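Local coordinates for protein cellulase (Xanthomonas axonopodis pv. citri, PDB 5HOS) that probably hydrolyses internal beta-1,4-glucosidic bonds of cellulose and related glucans, as an endo-beta-1,4-glucanase of glycoside hydrolase family 5, at residues V32-A37 with A61-K66; E38-Q43 with G307-G312; R72-W77 with S302-G307; M157-D162 with L269-T274. All blocks are in the same frame, centred on the assembly; numbering follows the deposited sequence.

In the fold
All four contacts belong to one (beta/alpha)8 barrel. Contact 1 packs helix 57-65 on strand 29-34 within the first beta-alpha-beta unit; contact 2 joins the loops that follow strands 29-34 and 298-306, the first and last of the barrel. Contact 3 links strands 70-75 and 298-306 in the interior, and contact 4 brings the loop after strand 152-155 up to strand 267-273. Along the chain contact 1 alternates with contact 2 and closes before contact 3 opens; contact 4 is nested inside contact 3, and contact 3 inside contact 2, with which it shares Gly307. Contacts 3 and 4 centre about 7 and 6 Å from the chain centre, contact 4 at the probable active site; contacts 1 and 2 lie about 13 and 16 Å out.

Contact 1: residues V32-A37 with A61-K66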
loop_
_atom_site.group_PDB
_atom_site.type_symbol
_atom_site.label_atom_id
_atom_site.label_comp_id
_atom_site.label_asym_id
_atom_site.label_seq_id
_atom_site.Cartn_x
_atom_site.Cartn_y
_atom_site.Cartn_z
ATOM N N VAL A 32 0.790 -6.064 -7.090
ATOM C CA VAL A 32 -0.198 -6.778 -6.317
ATOM C C VAL A 32 0.190 -6.800 -4.840
ATOM O O VAL A 32 1.372 -6.864 -4.495
ATOM C CB VAL A 32 -0.361 -8.211 -6.870
ATOM C CG1 VAL A 32 0.906 -9.039 -6.665
ATOM C CG2 VAL A 32 -1.578 -8.897 -6.267
ATOM N N ASN A 33 -0.818 -6.735 -3.980
ATOM C CA ASN A 33 -0.634 -6.953 -2.553
ATOM C C ASN A 33 -0.557 -8.448 -2.280
ATOM O O ASN A 33 -1.446 -9.191 -2.693
ATOM C CB ASN A 33 -1.795 -6.368 -1.751
ATOM C CG ASN A 33 -1.700 -4.874 -1.596
ATOM O OD1 ASN A 33 -1.161 -4.388 -0.601
ATOM N ND2 ASN A 33 -2.248 -4.131 -2.565
ATOM N N LEU A 34 0.504 -8.885 -1.605
ATOM C CA LEU A 34 0.597 -10.260 -1.123
ATOM C C LEU A 34 0.288 -10.247 0.358
ATOM O O LEU A 34 1.155 -9.956 1.190
ATOM C CB LEU A 34 1.975 -10.870 -1.408
ATOM C CG LEU A 34 2.362 -11.027 -2.876
ATOM C CD1 LEU A 34 3.678 -11.791 -2.981
ATOM C CD2 LEU A 34 1.283 -11.733 -3.682
ATOM N N SER A 35 -0.976 -10.526 0.664
ATOM C CA SER A 35 -1.477 -10.533 2.022
ATOM C C SER A 35 -1.093 -11.838 2.698
ATOM O O SER A 35 -1.127 -12.891 2.067
ATOM C CB SER A 35 -3.004 -10.399 2.024
ATOM O OG SER A 35 -3.506 -10.515 3.336
ATOM N N GLY A 36 -0.766 -11.766 3.984
ATOM C CA GLY A 36 -0.399 -12.952 4.756
ATOM C C GLY A 36 0.384 -12.687 6.026
ATOM O O GLY A 36 0.168 -13.358 7.018
ATOM N N ALA A 37 1.315 -11.732 6.001
ATOM C CA ALA A 37 2.169 -11.457 7.168
ATOM C C ALA A 37 1.493 -10.546 8.208
ATOM O O ALA A 37 1.934 -10.486 9.360
ATOM C CB ALA A 37 3.505 -10.859 6.720
ATOM N N ALA A 61 7.647 -14.998 -8.832
ATOM C CA ALA A 61 7.831 -15.419 -10.224
ATOM C C ALA A 61 6.499 -15.461 -10.995
ATOM O O ALA A 61 6.439 -15.008 -12.127
ATOM C CB ALA A 61 8.536 -16.763 -10.294
ATOM N N TYR A 62 5.432 -15.956 -10.363
ATOM C CA TYR A 62 4.118 -15.975 -11.004
ATOM C C TYR A 62 3.663 -14.575 -11.431
ATOM O O TYR A 62 3.284 -14.359 -12.586
ATOM C CB TYR A 62 3.044 -16.611 -10.103
ATOM C CG TYR A 62 1.657 -16.437 -10.688
ATOM C CD1 TYR A 62 1.250 -17.179 -11.796
ATOM C CD2 TYR A 62 0.770 -15.486 -10.175
ATOM C CE1 TYR A 62 -0.007 -17.002 -12.361
ATOM C CE2 TYR A 62 -0.488 -15.303 -10.730
ATOM C CZ TYR A 62 -0.876 -16.063 -11.820
ATOM O OH TYR A 62 -2.129 -15.877 -12.365
ATOM N N PHE A 63 3.702 -13.626 -10.503
ATOM C CA PHE A 63 3.207 -12.281 -10.803
ATOM C C PHE A 63 4.117 -11.534 -11.767
ATOM O O PHE A 63 3.628 -10.794 -12.614
ATOM C CB PHE A 63 2.894 -11.506 -9.516
ATOM C CG PHE A 63 1.670 -12.031 -8.819
ATOM C CD1 PHE A 63 0.408 -11.854 -9.396
ATOM C CD2 PHE A 63 1.768 -12.752 -7.644
ATOM C CE1 PHE A 63 -0.737 -12.361 -8.791
ATOM C CE2 PHE A 63 0.623 -13.260 -7.031
ATOM C CZ PHE A 63 -0.626 -13.069 -7.608
ATOM N N ALA A 64 5.422 -11.787 -11.687
ATOM C CA ALA A 64 6.366 -11.264 -12.688
ATOM C C ALA A 64 6.052 -11.814 -14.076
ATOM O O ALA A 64 6.095 -11.069 -15.063
ATOM C CB ALA A 64 7.807 -11.586 -12.307
ATOM N N GLY A 65 5.703 -13.101 -14.151
ATOM C CA GLY A 65 5.296 -13.723 -15.420
ATOM C C GLY A 65 4.038 -13.088 -16.009
ATOM O O GLY A 65 3.845 -13.094 -17.223
ATOM N N LYS A 66 3.189 -12.530 -15.143
ATOM C CA LYS A 66 2.023 -11.738 -15.562
ATOM C C LYS A 66 2.336 -10.251 -15.775
ATOM O O LYS A 66 1.417 -9.434 -15.850
ATOM C CB LYS A 66 0.889 -11.905 -14.545
ATOM C CG LYS A 66 0.383 -13.331 -14.418
ATOM C CD LYS A 66 -0.423 -13.755 -15.642
ATOM C CE LYS A 66 -0.193 -15.205 -16.002
ATOM N NZ LYS A 66 -0.931 -15.527 -17.254
#
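Val32 on strand 29-34 and Phe63 on helix 57-65 mark the closest approach of the two backbones, their CA atoms 7.9 Å apart, with no hydrogen bond between the segments. The gap is filled by the Phe63 ring, which comes down from the helix onto two aliphatic side chains of the strand, both on one side. Val32 lies under one face: its CG1, placed between the backbone N and the carbonyl carbon by chi1 of 66°, is 3.9 Å from the centroid of the Phe63 ring and only 14° off the ring normal, a CH-pi contact. It sits nearer the root of the ring than its far end, with Phe63 CG the closest atom at 3.8 Å. Leu34, two residues further along the same face of the strand, reaches the far half of the ring by one methyl branch; Leu34 CD2 is 3.7 Å from Phe63 CE2 and arrives obliquely. The opposite face of Phe63 is covered from its own helix by the preceding residue, Tyr62 CD2 standing 3.5 Å above the plane and over the ring centre. With a side chain against each face, the ring has little scope to tilt. All three residues that touch across the contact are buried and wholly apolar there. This is the helix-on-strand packing of a beta-alpha-beta unit, the repeating element of the barrel. Strand 29-34 bonds through Val32 and Leu34 to strand 70-75, Ala306 of strand 298-306 touches both Val32 and Phe63, and Met330 of helix 330-341 closes on Phe63 from the other end of the chain.

Contact 2: residues E38-Q43 with G307-G312; sequences EIKSSQ and GAWWSG
Ile39 turns its CG1 branch into the space between backbone N and carbonyl carbon (chi1 71°) and then runs straight on, which carries CD1 out to the indole of Trp309. Lys40 beside it is extended as far as CE and then bends at chi4 (74°), bringing the ammonium group beside the same six-membered ring. The methyl meets the indole at its rim: Ile39 CD1 lies near the ring plane, 3.7 Å from Trp309 CE3. Lys40 NZ comes in obliquely instead, 4.0 Å from Trp309 CZ3 and 4.1 Å from Trp309 CE3. Both side chains cross the tryptophan at about a right angle. No hydrogen bond links the segments, and the lysine's polar partner lies outside them, the backbone O of Asp51, so NZ is held beside the ring by that bond. Two loops meet here, those that follow the first and last strands of the (beta/alpha)8 barrel, 29-34 and 298-306. They extend from the C-terminal ends of the strands, where barrel enzymes carry their active sites. Each contains a type I beta turn, Lys40 to Gln43 and Gly307 to Trp310; the first is closed by a bond from Gln43 N to Lys40 O of 3.0 Å. The backbone distance is large, 9.8 Å between the CA atoms of Ile39 and Trp309, and long side chains bridge it near the surface. Trp309 and Lys40 are exposed, Ile39 partly so. Trp309 also makes a cation-pi contact with Arg53, while Arg79 binds the O atoms of Ile39 and Gln43.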
loop_
_atom_site.group_PDB
_atom_site.type_symbol
_atom_site.label_atom_id
_atom_site.label_comp_id
_atom_site.label_asym_id
_atom_site.label_seq_id
_atom_site.Cartn_x
_atom_site.Cartn_y
_atom_site.Cartn_z
ATOM N N GLU A 38 0.419 -9.864 7.797
ATOM C CA GLU A 38 -0.299 -8.907 8.634
ATOM C C GLU A 38 -1.512 -9.494 9.362
ATOM O O GLU A 38 -2.067 -8.841 10.253
ATOM C CB GLU A 38 -0.748 -7.702 7.786
ATOM C CG GLU A 38 -2.062 -7.826 7.005
ATOM C CD GLU A 38 -1.999 -8.678 5.738
ATOM O OE1 GLU A 38 -1.007 -9.415 5.502
ATOM O OE2 GLU A 38 -2.969 -8.615 4.961
ATOM N N ILE A 39 -1.921 -10.701 8.981
ATOM C CA ILE A 39 -3.209 -11.260 9.429
ATOM C C ILE A 39 -3.187 -11.777 10.865
ATOM O O ILE A 39 -2.115 -11.923 11.472
ATOM C CB ILE A 39 -3.754 -12.347 8.464
ATOM C CG1 ILE A 39 -2.928 -13.634 8.535
ATOM C CG2 ILE A 39 -3.830 -11.802 7.036
ATOM C CD1 ILE A 39 -3.440 -14.740 7.648
ATOM N N LYS A 40 -4.391 -12.029 11.391
ATOM C CA LYS A 40 -4.613 -12.507 12.763
ATOM C C LYS A 40 -3.854 -11.643 13.750
ATOM O O LYS A 40 -3.056 -12.139 14.550
ATOM C CB LYS A 40 -4.236 -13.986 12.903
ATOM C CG LYS A 40 -4.950 -14.866 11.893
ATOM C CD LYS A 40 -4.981 -16.327 12.308
ATOM C CE LYS A 40 -5.389 -17.229 11.148
ATOM N NZ LYS A 40 -4.320 -17.407 10.116
ATOM N N SER A 41 -4.110 -10.338 13.679
ATOM C CA SER A 41 -3.328 -9.360 14.430
ATOM C C SER A 41 -3.473 -9.457 15.952
ATOM O O SER A 41 -2.610 -8.955 16.673
ATOM C CB SER A 41 -3.638 -7.935 13.960
ATOM O OG SER A 41 -4.991 -7.613 14.202
ATOM N N SER A 42 -4.534 -10.110 16.438
ATOM C CA SER A 42 -4.670 -10.412 17.871
ATOM C C SER A 42 -3.544 -11.312 18.401
ATOM O O SER A 42 -3.270 -11.302 19.601
ATOM C CB SER A 42 -6.025 -11.071 18.159
ATOM O OG SER A 42 -6.183 -12.246 17.389
ATOM N N GLN A 43 -2.907 -12.079 17.511
ATOM C CA GLN A 43 -1.779 -12.952 17.876
ATOM C C GLN A 43 -0.443 -12.212 17.802
ATOM O O GLN A 43 0.132 -12.061 16.720
ATOM C CB GLN A 43 -1.758 -14.195 16.972
ATOM C CG GLN A 43 -3.064 -14.987 16.980
ATOM C CD GLN A 43 -3.500 -15.367 18.380
ATOM O OE1 GLN A 43 -2.764 -16.046 19.096
ATOM N NE2 GLN A 43 -4.689 -14.918 18.790
ATOM N N GLY A 307 -2.156 -13.855 -2.337
ATOM C CA GLY A 307 -1.632 -14.484 -1.130
ATOM C C GLY A 307 -2.276 -15.846 -0.999
ATOM O O GLY A 307 -3.427 -16.041 -1.403
ATOM N N ALA A 308 -1.532 -16.780 -0.422
ATOM C CA ALA A 308 -1.910 -18.193 -0.433
ATOM C C ALA A 308 -3.087 -18.566 0.481
ATOM O O ALA A 308 -3.678 -19.637 0.298
ATOM C CB ALA A 308 -0.693 -19.056 -0.100
ATOM N N TRP A 309 -3.426 -17.713 1.453
ATOM C CA TRP A 309 -4.430 -18.065 2.475
ATOM C C TRP A 309 -5.804 -17.396 2.339
ATOM O O TRP A 309 -6.633 -17.526 3.242
ATOM C CB TRP A 309 -3.849 -17.833 3.883
ATOM C CG TRP A 309 -2.781 -18.836 4.308
ATOM C CD1 TRP A 309 -2.334 -19.931 3.609
ATOM C CD2 TRP A 309 -2.068 -18.844 5.552
ATOM N NE1 TRP A 309 -1.376 -20.598 4.334
ATOM C CE2 TRP A 309 -1.198 -19.960 5.534
ATOM C CE3 TRP A 309 -2.079 -18.015 6.678
ATOM C CZ2 TRP A 309 -0.337 -20.259 6.599
ATOM C CZ3 TRP A 309 -1.230 -18.314 7.744
ATOM C CH2 TRP A 309 -0.371 -19.429 7.695
ATOM N N TRP A 310 -6.073 -16.718 1.220
ATOM C CA TRP A 310 -7.408 -16.155 0.983
ATOM C C TRP A 310 -8.410 -17.291 0.803
ATOM O O TRP A 310 -8.088 -18.321 0.210
ATOM C CB TRP A 310 -7.457 -15.245 -0.260
ATOM C CG TRP A 310 -6.840 -13.894 -0.072
ATOM C CD1 TRP A 310 -5.701 -13.429 -0.659
ATOM C CD2 TRP A 310 -7.340 -12.819 0.740
ATOM N NE1 TRP A 310 -5.452 -12.139 -0.262
ATOM C CE2 TRP A 310 -6.441 -11.738 0.598
ATOM C CE3 TRP A 310 -8.457 -12.666 1.577
ATOM C CZ2 TRP A 310 -6.619 -10.518 1.265
ATOM C CZ3 TRP A 310 -8.635 -11.446 2.242
ATOM C CH2 TRP A 310 -7.717 -10.391 2.079
ATOM N N SER A 311 -9.622 -17.083 1.307
ATOM C CA SER A 311 -10.701 -18.050 1.131
ATOM C C SER A 311 -11.174 -18.047 -0.325
ATOM O O SER A 311 -10.906 -17.101 -1.086
ATOM C CB SER A 311 -11.862 -17.745 2.080
ATOM O OG SER A 311 -12.561 -16.575 1.694
ATOM N N GLY A 312 -11.872 -19.118 -0.701
ATOM C CA GLY A 312 -12.406 -19.273 -2.055
ATOM C C GLY A 312 -13.470 -18.256 -2.433
ATOM O O GLY A 312 -13.625 -17.929 -3.608
#

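Contact 3: residues R72-W77 with S302-G307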
loop_
_atom_site.group_PDB
_atom_site.type_symbol
_atom_site.label_atom_id
_atom_site.label_comp_id
_atom_site.label_asym_id
_atom_site.label_seq_id
_atom_site.Cartn_x
_atom_site.Cartn_y
_atom_site.Cartn_z
ATOM N N ARG A 72 3.283 -5.291 -2.993
ATOM C CA ARG A 72 3.079 -4.587 -1.736
ATOM C C ARG A 72 2.973 -5.662 -0.680
ATOM O O ARG A 72 2.157 -6.596 -0.805
ATOM C CB ARG A 72 1.846 -3.682 -1.762
ATOM C CG ARG A 72 1.602 -2.888 -0.480
ATOM C CD ARG A 72 0.656 -1.736 -0.764
ATOM N NE ARG A 72 0.283 -0.900 0.375
ATOM C CZ ARG A 72 -0.789 -1.066 1.158
ATOM N NH1 ARG A 72 -1.623 -2.100 1.005
ATOM N NH2 ARG A 72 -1.036 -0.178 2.117
ATOM N N LEU A 73 3.814 -5.540 0.341
ATOM C CA LEU A 73 3.923 -6.545 1.390
ATOM C C LEU A 73 3.483 -5.982 2.742
ATOM O O LEU A 73 4.261 -5.309 3.418
ATOM C CB LEU A 73 5.366 -7.041 1.457
ATOM C CG LEU A 73 5.650 -8.189 2.420
ATOM C CD1 LEU A 73 5.104 -9.490 1.856
ATOM C CD2 LEU A 73 7.144 -8.282 2.696
ATOM N N PRO A 74 2.225 -6.252 3.135
ATOM C CA PRO A 74 1.773 -5.874 4.454
ATOM C C PRO A 74 2.509 -6.646 5.547
ATOM O O PRO A 74 2.622 -7.875 5.461
ATOM C CB PRO A 74 0.297 -6.278 4.451
ATOM C CG PRO A 74 -0.110 -6.262 3.039
ATOM C CD PRO A 74 1.105 -6.785 2.327
ATOM N N ILE A 75 3.014 -5.911 6.537
ATOM C CA ILE A 75 3.619 -6.475 7.740
ATOM C C ILE A 75 3.009 -5.786 8.946
ATOM O O ILE A 75 2.488 -4.675 8.823
ATOM C CB ILE A 75 5.158 -6.353 7.747
ATOM C CG1 ILE A 75 5.642 -4.892 7.791
ATOM C CG2 ILE A 75 5.733 -7.042 6.523
ATOM C CD1 ILE A 75 5.893 -4.334 9.171
ATOM N N LEU A 76 3.049 -6.460 10.097
ATOM C CA LEU A 76 2.539 -5.896 11.344
ATOM C C LEU A 76 3.646 -5.241 12.124
ATOM O O LEU A 76 4.636 -5.899 12.451
ATOM C CB LEU A 76 1.932 -6.972 12.246
ATOM C CG LEU A 76 0.446 -7.278 12.229
ATOM C CD1 LEU A 76 0.124 -8.065 13.492
ATOM C CD2 LEU A 76 -0.426 -6.040 12.142
ATOM N N TRP A 77 3.464 -3.968 12.462
ATOM C CA TRP A 77 4.434 -3.210 13.266
ATOM C C TRP A 77 4.889 -4.022 14.492
ATOM O O TRP A 77 6.079 -4.154 14.750
ATOM C CB TRP A 77 3.810 -1.880 13.716
ATOM C CG TRP A 77 4.736 -0.879 14.371
ATOM C CD1 TRP A 77 6.020 -1.073 14.808
ATOM C CD2 TRP A 77 4.408 0.468 14.710
ATOM N NE1 TRP A 77 6.509 0.070 15.378
ATOM C CE2 TRP A 77 5.538 1.033 15.338
ATOM C CE3 TRP A 77 3.260 1.256 14.545
ATOM C CZ2 TRP A 77 5.566 2.361 15.790
ATOM C CZ3 TRP A 77 3.288 2.589 15.004
ATOM C CH2 TRP A 77 4.426 3.116 15.618
ATOM N N SER A 302 -1.193 -0.984 -7.145
ATOM C CA SER A 302 -1.063 -2.353 -6.667
ATOM C C SER A 302 -2.424 -2.872 -6.212
ATOM O O SER A 302 -3.080 -2.287 -5.345
ATOM C CB SER A 302 0.014 -2.499 -5.563
ATOM O OG SER A 302 -0.131 -1.558 -4.508
ATOM N N TRP A 303 -2.847 -3.946 -6.874
ATOM C CA TRP A 303 -4.132 -4.604 -6.652
ATOM C C TRP A 303 -4.216 -5.248 -5.277
ATOM O O TRP A 303 -3.234 -5.828 -4.798
ATOM C CB TRP A 303 -4.296 -5.685 -7.728
ATOM C CG TRP A 303 -5.462 -6.597 -7.589
ATOM C CD1 TRP A 303 -5.527 -7.757 -6.863
ATOM C CD2 TRP A 303 -6.723 -6.450 -8.228
ATOM N NE1 TRP A 303 -6.768 -8.332 -7.003
ATOM C CE2 TRP A 303 -7.519 -7.555 -7.846
ATOM C CE3 TRP A 303 -7.264 -5.491 -9.098
ATOM C CZ2 TRP A 303 -8.827 -7.723 -8.301
ATOM C CZ3 TRP A 303 -8.565 -5.657 -9.550
ATOM C CH2 TRP A 303 -9.329 -6.763 -9.152
ATOM N N TRP A 304 -5.389 -5.156 -4.651
ATOM C CA TRP A 304 -5.681 -5.890 -3.422
ATOM C C TRP A 304 -6.672 -7.001 -3.800
ATOM O O TRP A 304 -7.796 -6.686 -4.190
ATOM C CB TRP A 304 -6.306 -4.981 -2.352
ATOM C CG TRP A 304 -6.535 -5.732 -1.078
ATOM C CD1 TRP A 304 -7.611 -6.508 -0.766
ATOM C CD2 TRP A 304 -5.639 -5.827 0.034
ATOM N NE1 TRP A 304 -7.448 -7.073 0.477
ATOM C CE2 TRP A 304 -6.242 -6.679 0.988
ATOM C CE3 TRP A 304 -4.381 -5.287 0.313
ATOM C CZ2 TRP A 304 -5.637 -6.982 2.209
ATOM C CZ3 TRP A 304 -3.774 -5.593 1.526
ATOM C CH2 TRP A 304 -4.400 -6.439 2.459
ATOM N N ALA A 305 -6.312 -8.283 -3.703
ATOM C CA ALA A 305 -5.001 -8.792 -3.247
ATOM C C ALA A 305 -4.793 -10.202 -3.765
ATOM O O ALA A 305 -5.671 -10.774 -4.392
ATOM C CB ALA A 305 -4.930 -8.799 -1.728
ATOM N N ALA A 306 -3.608 -10.742 -3.499
ATOM C CA ALA A 306 -3.333 -12.160 -3.636
ATOM C C ALA A 306 -2.666 -12.632 -2.336
ATOM O O ALA A 306 -2.615 -11.895 -1.349
ATOM C CB ALA A 306 -2.458 -12.414 -4.855
ATOM N N GLY A 307 -2.156 -13.855 -2.337
ATOM C CA GLY A 307 -1.632 -14.484 -1.130
ATOM C C GLY A 307 -2.276 -15.846 -0.999
ATOM O O GLY A 307 -3.427 -16.041 -1.403
#
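Arg72 and Ser302 form the closer part of this contact, low in the barrel interior, where strands 70-75 and 298-306 flank strand 29-34 and send side chains inward. The aliphatic chain of Arg72 runs past the hydroxyl: Ser302 OG lies 3.8 Å from Arg72 CD and 4.0 Å from Arg72 CB. Meeting only carbons here, the hydroxyl makes van der Waals contact; its hydrogen bond goes to Ala270 O. With CG opposite the backbone N (chi1 -178°) and the chain straight as far as NE, Arg72 reaches inward across the barrel, where NH1 is bonded to Asn33 OD1 and NH2 forms a salt bridge with Glu227. Further up the contact is looser and rests on one atom of the Trp304 indole. Trp304 CZ3 lies near the guanidinium plane, at its edge, 4.1 Å from Arg72 NH1, with the two planes 67° apart. From the other strand Pro74 CG reaches the same Trp304 CZ3 at 4.0 Å, oblique to the ring. On one face of the indole sits Ala305 CB, 3.4 Å above the plane. Trp304 stands where strand 298-306 turns a corner, and the peptide bond from it to Ala305 is cis. A tryptophan followed by a non-proline cis peptide at the end of the eighth barrel strand is characteristic of family 5 glycoside hydrolases, in which it lines the sugar-binding cleft.

Contact 4: residues M157-D162 with L269-T274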
loop_
_atom_site.group_PDB
_atom_site.type_symbol
_atom_site.label_atom_id
_atom_site.label_comp_id
_atom_site.label_asym_id
_atom_site.label_seq_id
_atom_site.Cartn_x
_atom_site.Cartn_y
_atom_site.Cartn_z
ATOM N N MET A 157 2.461 3.916 6.341
ATOM C CA MET A 157 1.378 3.416 7.193
ATOM C C MET A 157 0.150 3.067 6.388
ATOM O O MET A 157 -0.307 3.874 5.603
ATOM C CB MET A 157 0.977 4.491 8.219
ATOM C CG MET A 157 -0.105 4.062 9.219
ATOM S SD MET A 157 0.349 2.582 10.137
ATOM C CE MET A 157 1.895 3.076 10.887
ATOM N N ASN A 158 -0.438 1.905 6.645
ATOM C CA ASN A 158 -1.703 1.582 6.011
ATOM C C ASN A 158 -2.875 2.296 6.690
ATOM O O ASN A 158 -3.077 2.126 7.888
ATOM C CB ASN A 158 -1.984 0.091 6.081
ATOM C CG ASN A 158 -3.175 -0.298 5.250
ATOM O OD1 ASN A 158 -3.166 -0.122 4.041
ATOM N ND2 ASN A 158 -4.212 -0.841 5.890
ATOM N N GLU A 159 -3.638 3.055 5.909
ATOM C CA GLU A 159 -4.946 3.594 6.306
ATOM C C GLU A 159 -5.057 4.163 7.733
ATOM O O GLU A 159 -5.825 3.645 8.549
ATOM C CB GLU A 159 -6.033 2.530 6.067
ATOM C CG GLU A 159 -6.139 2.121 4.598
ATOM C CD GLU A 159 -7.370 1.293 4.255
ATOM O OE1 GLU A 159 -8.181 1.001 5.150
ATOM O OE2 GLU A 159 -7.523 0.927 3.062
ATOM N N PRO A 160 -4.308 5.243 8.035
ATOM C CA PRO A 160 -4.636 6.018 9.245
ATOM C C PRO A 160 -6.109 6.412 9.213
ATOM O O PRO A 160 -6.597 6.779 8.143
ATOM C CB PRO A 160 -3.755 7.270 9.126
ATOM C CG PRO A 160 -2.741 6.973 8.078
ATOM C CD PRO A 160 -3.348 5.951 7.164
ATOM N N TYR A 161 -6.836 6.298 10.324
ATOM C CA TYR A 161 -8.280 6.639 10.284
ATOM C C TYR A 161 -8.938 7.329 11.472
ATOM O O TYR A 161 -9.940 8.019 11.272
ATOM C CB TYR A 161 -9.121 5.425 9.905
ATOM C CG TYR A 161 -9.306 4.406 10.999
ATOM C CD1 TYR A 161 -8.394 3.369 11.166
ATOM C CD2 TYR A 161 -10.410 4.457 11.847
ATOM C CE1 TYR A 161 -8.577 2.420 12.164
ATOM C CE2 TYR A 161 -10.598 3.519 12.849
ATOM C CZ TYR A 161 -9.681 2.498 12.989
ATOM O OH TYR A 161 -9.845 1.570 13.973
ATOM N N ASP A 162 -8.448 7.115 12.690
ATOM C CA ASP A 162 -8.995 7.837 13.853
ATOM C C ASP A 162 -7.967 8.819 14.422
ATOM O O ASP A 162 -7.892 9.074 15.613
ATOM C CB ASP A 162 -9.617 6.885 14.902
ATOM C CG ASP A 162 -8.633 5.905 15.493
ATOM O OD1 ASP A 162 -7.402 6.068 15.330
ATOM O OD2 ASP A 162 -9.109 4.953 16.152
ATOM N N LEU A 269 -1.772 4.269 -6.280
ATOM C CA LEU A 269 -3.010 3.618 -5.876
ATOM C C LEU A 269 -2.649 2.252 -5.271
ATOM O O LEU A 269 -2.659 1.232 -5.950
ATOM C CB LEU A 269 -3.982 3.506 -7.058
ATOM C CG LEU A 269 -5.436 3.175 -6.703
ATOM C CD1 LEU A 269 -6.099 4.314 -5.940
ATOM C CD2 LEU A 269 -6.229 2.858 -7.969
ATOM N N ALA A 270 -2.297 2.260 -3.988
ATOM C CA ALA A 270 -1.680 1.095 -3.344
ATOM C C ALA A 270 -2.663 -0.027 -3.010
ATOM O O ALA A 270 -2.236 -1.150 -2.741
ATOM C CB ALA A 270 -0.920 1.503 -2.094
ATOM N N GLU A 271 -3.958 0.289 -2.972
ATOM C CA GLU A 271 -4.996 -0.732 -2.879
ATOM C C GLU A 271 -6.147 -0.342 -3.775
ATOM O O GLU A 271 -6.607 0.808 -3.743
ATOM C CB GLU A 271 -5.547 -0.881 -1.458
ATOM C CG GLU A 271 -4.572 -1.436 -0.437
ATOM C CD GLU A 271 -5.230 -1.836 0.873
ATOM O OE1 GLU A 271 -6.481 -1.932 0.917
ATOM O OE2 GLU A 271 -4.486 -2.060 1.864
ATOM N N PHE A 272 -6.594 -1.317 -4.562
ATOM C CA PHE A 272 -7.859 -1.258 -5.292
ATOM C C PHE A 272 -8.208 -2.682 -5.676
ATOM O O PHE A 272 -7.321 -3.539 -5.779
ATOM C CB PHE A 272 -7.759 -0.381 -6.544
ATOM C CG PHE A 272 -6.843 -0.930 -7.601
ATOM C CD1 PHE A 272 -5.458 -0.920 -7.421
ATOM C CD2 PHE A 272 -7.357 -1.473 -8.771
ATOM C CE1 PHE A 272 -4.613 -1.440 -8.384
ATOM C CE2 PHE A 272 -6.512 -1.979 -9.740
ATOM C CZ PHE A 272 -5.141 -1.968 -9.550
ATOM N N GLY A 273 -9.494 -2.930 -5.882
ATOM C CA GLY A 273 -9.959 -4.256 -6.249
ATOM C C GLY A 273 -11.366 -4.201 -6.785
ATOM O O GLY A 273 -12.101 -3.257 -6.515
ATOM N N THR A 274 -11.728 -5.231 -7.535
ATOM C CA THR A 274 -13.042 -5.347 -8.185
ATOM C C THR A 274 -13.372 -6.830 -8.304
ATOM O O THR A 274 -12.468 -7.658 -8.482
ATOM C CB THR A 274 -13.093 -4.716 -9.602
ATOM O OG1 THR A 274 -12.105 -5.310 -10.457
ATOM C CG2 THR A 274 -12.888 -3.208 -9.556
HETATM O O HOH W 1 -6.136 -1.728 3.979
#
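Asn158 and Glu159 face Glu271 across the C-terminal mouth of the (beta/alpha)8 barrel. Asn158-Glu159-Pro160 is the Asn-Glu-Pro signature after the fourth strand of family 5 glycosidases, and Glu271 belongs to the seventh; as in relatives, Glu159 is probably the acid/base and Glu271 the nucleophile of a retaining mechanism. Three side chains make the contact. The Glu159 and Glu271 side chains cross at about a right angle, their carboxylate planes 38° apart. Glu159 OE2 comes within 3.7 Å of Glu271 OE1, while the carboxyl carbons, Glu159 CD and Glu271 CD, are 5.1 Å apart, a separation in keeping with a retaining pair. The second direct approach joins two acceptors and is no hydrogen bond: Asn158 OD1 is 3.2 Å from Glu271 OE2. Asn158 reaches this place with CG swung to the side away from its backbone N (chi1 -171°), and its amide is only 21° from the plane of the Glu271 carboxylate. What reconciles the two oxygens is Arg72, whose NH2 donates to Asn158 OD1 and whose NH1 makes a salt bridge to Glu271 OE2. The other bonds to neighbours fix the carboxylates in turn: His229 ND1 is bonded to Glu159 OE2, and Tyr231 OH to Glu271 OE1. The remaining link is made through water 1, which accepts a hydrogen bond from Asn158 ND2 at 2.9 Å. The same water donates to Glu271 OE2 at 2.7 Å, so that oxygen accepts the water's hydrogen bond besides facing Arg72 NH1 in the salt bridge.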